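Local coordinates for protein PorB (Corynebacterium glutamicum, PDB 2VQG) that probably forms an anion-selective, alpha-helical porin channel in the outer membrane layer of the cell envelope, at residues 37-42 with 82-87; 43-48 with 73-78. One frame throughout, in Å; residues are numbered along the deposited sequence. Where two conformers were deposited one is given.

Interaction 1 (37-42 with 82-87); sequences EGQYNR and GLVKAD. With ZN (zinc ion), chain K.
Lys85 lays its aliphatic chain over one face of the Tyr40 ring. Lys85 CB lies against Tyr40 CD1, and a bend at chi3 (-82°) sets CE over the face, 3.5 Å above the plane and displaced toward the rim. NZ runs on toward the hydroxyl end, giving an off-centre cation-pi contact. Lysine suits the place because its methylenes cover the ring while its charge stays at the surface. Tyr40 CD1, at the ring edge, meets Ala86 O at 3.4 Å.

Beneath this pair the backbones are bridged once: Lys85 N donates to Gln39 O at 2.9 Å, nearly straight (172°) and in the carbonyl plane, and Asn41 N donates to Lys85 O at 2.7 Å. Val84 also faces the segment 37-42, with CG1 beside Gln39 OE1 and CG2 against Asn41 CA at 3.8 Å. The Gln39 amide is held by Val34 O through NE2 and by Glu36 N through OE1, and Asn41 ND2 hydrogen-bonds Gln79 OE1 of helix 61-80.

Farther on, in the conformer given, the Arg42 guanidinium lies stacked on the carboxylate of Asp87, the planes 10° apart. Asp87 OD1 lies 4.0 Å from Arg42 NH1, a long and tentative salt bridge of charge alone, and accepts a weak bond from Arg42 N at 3.4 Å. Glu37 takes no part in this pairing; its OE2 binds a zinc ion at 2.2 Å.

A single bridge of parallel type, with Lys85 bonded to the residues flanking Tyr40, thus ties the C-terminal tail, after the Schellman motif at Gly82, to the N-cap of helix 41-52.

Interaction 2 (43-48 with 73-78); sequences ELAEAI and ALADRA
Two helices of a small all-helical bundle meet here, helix 41-52 and helix 61-80, running in roughly opposite senses. Their short segments cross with 137° between the N-to-C directions, and the axes approach to 8.4 Å. Such a close approach is possible because small residues occupy the middle of the interface: Ala45 and Ala75 bring their CA atoms to 5.1 Å, and the methyl CB of Ala75 fits against both Ala45 N (3.7 Å) and Ala45 CB. A methyl group is enough to fill the narrow gap between the backbones.

Larger aliphatic side chains pack beside this alanine pair. Leu44 has CG anti to the backbone N (chi1 174°), which brings that carbon against Ala75 CB, while its branch CD2 carries the contact onward, reaching Ala75 CA and pressing on Ala78 CB at 3.5 Å, tighter than an ordinary carbon-carbon contact. One leucine therefore spans two successive alanines on the same face of helix 61-80, and their short side chains accept its branched end.

One turn after Leu44, Ile48 completes the apolar strip. Its chi2 of 168° extends CD1 away from the backbone to meet Leu74, where CB, CG and CD2 all lie about as near; Ile48 CD1 to Leu74 CD2 is 4.0 Å. The two side chains cross at about a right angle. No hydrogen bond joins the two segments, and the contact rests on apolar packing.

Helix 19-31 packs close by: its Leu29 touches Leu44 and Ala78, and its Leu25 touches Leu74. Val34, Gln39 and Val84 from the loops also lie against Leu44, so the contact sits where three helices and their connections converge.

Interactions 1 and 2 both use helix 41-52, the first at its N-terminal end and the second along its body, with centres about 9 Å apart. Several links join them. Leu83 N lies 2.9 Å from Ala78 O, a probable hydrogen bond where the tail leaves helix 61-80. Asn41 ND2 also hydrogen-bonds Asp76 OD1 at 2.9 Å, tying the start of one helix to the side of the other. Tyr40 N bonds Glu43 OE1, joining the N-cap residue to the first turn. Val84 CG1 packs on Leu44 CD2 at 3.7 Å, extending the apolar packing of interaction 2 beneath the tail. The side chain of Leu44 is about 10 Å from a bound zinc ion, so interaction 2 does not touch the metal.

Interaction 1 (37-42 with 82-87)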
loop_
_atom_site.group_PDB
_atom_site.type_symbol
_atom_site.label_atom_id
_atom_site.label_comp_id
_atom_site.label_asym_id
_atom_site.label_seq_id
_atom_site.Cartn_x
_atom_site.Cartn_y
_atom_site.Cartn_z
ATOM N N GLU A 37 8.626 -7.795 5.935
ATOM C CA GLU A 37 8.254 -9.061 6.525
ATOM C C GLU A 37 7.467 -8.896 7.831
ATOM O O GLU A 37 7.785 -8.033 8.657
ATOM C CB GLU A 37 9.529 -9.859 6.784
ATOM C CG GLU A 37 9.310 -11.330 7.011
ATOM C CD GLU A 37 8.610 -11.971 5.842
ATOM O OE1 GLU A 37 8.904 -11.574 4.690
ATOM O OE2 GLU A 37 7.757 -12.858 6.076
ATOM N N GLY A 38 6.443 -9.730 8.006
ATOM C CA GLY A 38 5.645 -9.721 9.238
ATOM C C GLY A 38 4.892 -8.420 9.393
ATOM O O GLY A 38 4.484 -8.042 10.495
ATOM N N GLN A 39 4.720 -7.724 8.276
ATOM C CA GLN A 39 4.091 -6.438 8.285
ATOM C C GLN A 39 2.582 -6.603 8.373
ATOM O O GLN A 39 2.004 -7.483 7.732
ATOM C CB GLN A 39 4.476 -5.690 7.013
ATOM C CG GLN A 39 4.434 -4.205 7.114
ATOM C CD GLN A 39 4.836 -3.548 5.804
ATOM O OE1 GLN A 39 4.799 -4.186 4.753
ATOM N NE2 GLN A 39 5.223 -2.270 5.862
ATOM N N TYR A 40 1.958 -5.757 9.185
ATOM C CA TYR A 40 0.509 -5.654 9.233
ATOM C C TYR A 40 0.021 -4.717 8.157
ATOM O O TYR A 40 0.781 -3.851 7.704
ATOM C CB TYR A 40 0.074 -5.133 10.598
ATOM C CG TYR A 40 0.215 -6.188 11.668
ATOM C CD1 TYR A 40 -0.679 -7.252 11.734
ATOM C CD2 TYR A 40 1.250 -6.134 12.599
ATOM C CE1 TYR A 40 -0.556 -8.234 12.690
ATOM C CE2 TYR A 40 1.382 -7.119 13.578
ATOM C CZ TYR A 40 0.476 -8.170 13.615
ATOM O OH TYR A 40 0.590 -9.163 14.581
ATOM N N ASN A 41 -1.245 -4.868 7.769
ATOM C CA ASN A 41 -1.890 -3.958 6.817
ATOM C C ASN A 41 -1.616 -2.487 7.179
ATOM O O ASN A 41 -1.107 -1.710 6.356
ATOM C CB ASN A 41 -3.404 -4.263 6.752
ATOM C CG ASN A 41 -4.176 -3.293 5.850
ATOM O OD1 ASN A 41 -4.027 -2.068 5.951
ATOM N ND2 ASN A 41 -5.025 -3.839 4.986
ATOM N N ARG A 42 -1.920 -2.127 8.425
ATOM C CA ARG A 42 -1.765 -0.749 8.891
ATOM C C ARG A 42 -0.357 -0.189 8.667
ATOM O O ARG A 42 -0.204 0.971 8.268
ATOM C CB ARG A 42 -2.139 -0.653 10.380
ATOM C CG ARG A 42 -2.454 0.760 10.839
ATOM C CD ARG A 42 -2.690 0.839 12.344
ATOM N NE ARG A 42 -4.085 0.601 12.734
ATOM C CZ ARG A 42 -4.527 -0.471 13.402
ATOM N NH1 ARG A 42 -3.688 -1.436 13.762
ATOM N NH2 ARG A 42 -5.815 -0.579 13.719
ATOM N N GLY A 82 -2.264 -11.562 -0.109
ATOM C CA GLY A 82 -1.564 -12.331 0.937
ATOM C C GLY A 82 -0.190 -11.809 1.316
ATOM O O GLY A 82 0.635 -12.567 1.835
ATOM N N LEU A 83 0.043 -10.509 1.089
ATOM C CA LEU A 83 1.353 -9.888 1.285
ATOM C C LEU A 83 1.576 -9.293 2.678
ATOM O O LEU A 83 2.720 -9.088 3.093
ATOM C CB LEU A 83 1.569 -8.804 0.205
ATOM C CG LEU A 83 1.339 -9.239 -1.249
ATOM C CD1 LEU A 83 1.630 -8.105 -2.247
ATOM C CD2 LEU A 83 2.174 -10.500 -1.591
ATOM N N VAL A 84 0.492 -9.013 3.392
ATOM C CA VAL A 84 0.539 -8.447 4.737
ATOM C C VAL A 84 -0.544 -9.092 5.602
ATOM O O VAL A 84 -1.508 -9.658 5.073
ATOM C CB VAL A 84 0.370 -6.892 4.746
ATOM C CG1 VAL A 84 1.548 -6.205 4.027
ATOM C CG2 VAL A 84 -0.952 -6.459 4.137
ATOM N N LYS A 85 -0.368 -8.994 6.919
ATOM C CA LYS A 85 -1.321 -9.511 7.907
ATOM C C LYS A 85 -2.503 -8.573 8.156
ATOM O O LYS A 85 -2.359 -7.344 8.106
ATOM C CB LYS A 85 -0.606 -9.760 9.240
ATOM C CG LYS A 85 0.523 -10.780 9.190
ATOM C CD LYS A 85 1.091 -11.046 10.594
ATOM C CE LYS A 85 2.089 -9.974 10.994
ATOM N NZ LYS A 85 2.738 -10.240 12.308
ATOM N N ALA A 86 -3.666 -9.159 8.453
ATOM C CA ALA A 86 -4.857 -8.399 8.879
ATOM C C ALA A 86 -4.668 -7.726 10.273
ATOM O O ALA A 86 -3.820 -8.240 11.061
ATOM C CB ALA A 86 -6.069 -9.347 8.930
ATOM N N ASP A 87 -5.400 -6.656 10.406
ATOM C CA ASP A 87 -5.384 -5.973 11.693
ATOM C C ASP A 87 -6.211 -6.728 12.678
ATOM O O ASP A 87 -7.299 -7.250 12.323
ATOM C CB ASP A 87 -5.894 -4.504 11.455
ATOM C CG ASP A 87 -5.070 -3.611 10.698
ATOM O OD1 ASP A 87 -3.833 -3.819 10.611
ATOM O OD2 ASP A 87 -5.597 -2.699 10.004
HETATM ZN ZN ZN K . 6.829 -13.427 4.126
#

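Interaction 2 (43-48 with 73-78)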
loop_
_atom_site.group_PDB
_atom_site.type_symbol
_atom_site.label_atom_id
_atom_site.label_comp_id
_atom_site.label_asym_id
_atom_site.label_seq_id
_atom_site.Cartn_x
_atom_site.Cartn_y
_atom_site.Cartn_z
ATOM N N GLU A 43 0.656 -1.015 8.922
ATOM C CA GLU A 43 2.066 -0.623 8.771
ATOM C C GLU A 43 2.433 -0.356 7.315
ATOM O O GLU A 43 3.119 0.623 7.003
ATOM C CB GLU A 43 2.990 -1.705 9.315
ATOM C CG GLU A 43 2.846 -1.922 10.827
ATOM C CD GLU A 43 3.725 -3.047 11.363
ATOM O OE1 GLU A 43 3.982 -4.047 10.640
ATOM O OE2 GLU A 43 4.159 -2.922 12.534
ATOM N N LEU A 44 1.976 -1.234 6.427
ATOM C CA LEU A 44 2.187 -0.983 4.994
ATOM C C LEU A 44 1.513 0.320 4.542
ATOM O O LEU A 44 2.104 1.103 3.788
ATOM C CB LEU A 44 1.703 -2.177 4.144
ATOM C CG LEU A 44 1.732 -1.986 2.614
ATOM C CD1 LEU A 44 3.131 -1.648 2.105
ATOM C CD2 LEU A 44 1.209 -3.237 1.890
ATOM N N ALA A 45 0.264 0.526 4.953
ATOM C CA ALA A 45 -0.464 1.734 4.565
ATOM C C ALA A 45 0.313 2.967 5.024
ATOM O O ALA A 45 0.442 3.935 4.282
ATOM C CB ALA A 45 -1.858 1.742 5.159
ATOM N N GLU A 46 0.834 2.912 6.250
ATOM C CA GLU A 46 1.605 4.032 6.799
ATOM C C GLU A 46 2.889 4.265 6.041
ATOM O O GLU A 46 3.282 5.412 5.809
ATOM C CB GLU A 46 1.925 3.799 8.268
ATOM C CG GLU A 46 0.700 3.872 9.113
ATOM C CD GLU A 46 1.004 3.852 10.591
ATOM O OE1 GLU A 46 2.041 3.266 11.009
ATOM O OE2 GLU A 46 0.178 4.416 11.333
ATOM N N ALA A 47 3.542 3.173 5.653
ATOM C CA ALA A 47 4.769 3.272 4.895
ATOM C C ALA A 47 4.527 3.860 3.505
ATOM O O ALA A 47 5.321 4.702 3.040
ATOM C CB ALA A 47 5.476 1.916 4.820
ATOM N N ILE A 48 3.445 3.431 2.844
ATOM C CA ILE A 48 3.081 4.002 1.533
ATOM C C ILE A 48 2.792 5.511 1.671
ATOM O O ILE A 48 3.334 6.344 0.922
ATOM C CB ILE A 48 1.863 3.275 0.914
ATOM C CG1 ILE A 48 2.237 1.819 0.581
ATOM C CG2 ILE A 48 1.370 4.036 -0.367
ATOM C CD1 ILE A 48 1.014 0.933 0.226
ATOM N N ALA A 73 -6.043 1.951 0.593
ATOM C CA ALA A 73 -6.611 1.094 -0.451
ATOM C C ALA A 73 -5.578 0.148 -1.042
ATOM O O ALA A 73 -5.889 -1.014 -1.328
ATOM C CB ALA A 73 -7.238 1.938 -1.553
ATOM N N LEU A 74 -4.355 0.644 -1.243
ATOM C CA LEU A 74 -3.291 -0.186 -1.809
ATOM C C LEU A 74 -2.854 -1.276 -0.813
ATOM O O LEU A 74 -2.609 -2.431 -1.202
ATOM C CB LEU A 74 -2.130 0.707 -2.288
ATOM C CG LEU A 74 -1.019 0.073 -3.119
ATOM C CD1 LEU A 74 -1.550 -0.743 -4.289
ATOM C CD2 LEU A 74 -0.027 1.182 -3.594
ATOM N N ALA A 75 -2.819 -0.935 0.479
ATOM C CA ALA A 75 -2.437 -1.896 1.497
ATOM C C ALA A 75 -3.506 -2.965 1.601
ATOM O O ALA A 75 -3.183 -4.142 1.802
ATOM C CB ALA A 75 -2.222 -1.216 2.840
ATOM N N ASP A 76 -4.768 -2.561 1.441
ATOM C CA ASP A 76 -5.887 -3.528 1.357
ATOM C C ASP A 76 -5.685 -4.522 0.201
ATOM O O ASP A 76 -5.905 -5.725 0.382
ATOM C CB ASP A 76 -7.232 -2.825 1.171
ATOM C CG ASP A 76 -7.760 -2.196 2.462
ATOM O OD1 ASP A 76 -7.170 -2.441 3.541
ATOM O OD2 ASP A 76 -8.785 -1.481 2.392
ATOM N N ARG A 77 -5.301 -4.018 -0.976
ATOM C CA ARG A 77 -5.058 -4.892 -2.120
ATOM C C ARG A 77 -3.886 -5.845 -1.856
ATOM O O ARG A 77 -3.960 -7.025 -2.219
ATOM C CB ARG A 77 -4.906 -4.086 -3.419
ATOM C CG ARG A 77 -6.134 -3.197 -3.666
ATOM C CD ARG A 77 -6.193 -2.584 -5.061
ATOM N NE ARG A 77 -5.212 -1.523 -5.273
ATOM C CZ ARG A 77 -5.405 -0.229 -5.009
ATOM N NH1 ARG A 77 -6.551 0.209 -4.502
ATOM N NH2 ARG A 77 -4.438 0.634 -5.267
ATOM N N ALA A 78 -2.843 -5.346 -1.192
ATOM C CA ALA A 78 -1.733 -6.187 -0.759
ATOM C C ALA A 78 -2.176 -7.304 0.198
ATOM O O ALA A 78 -1.716 -8.446 0.084
ATOM C CB ALA A 78 -0.674 -5.360 -0.124
#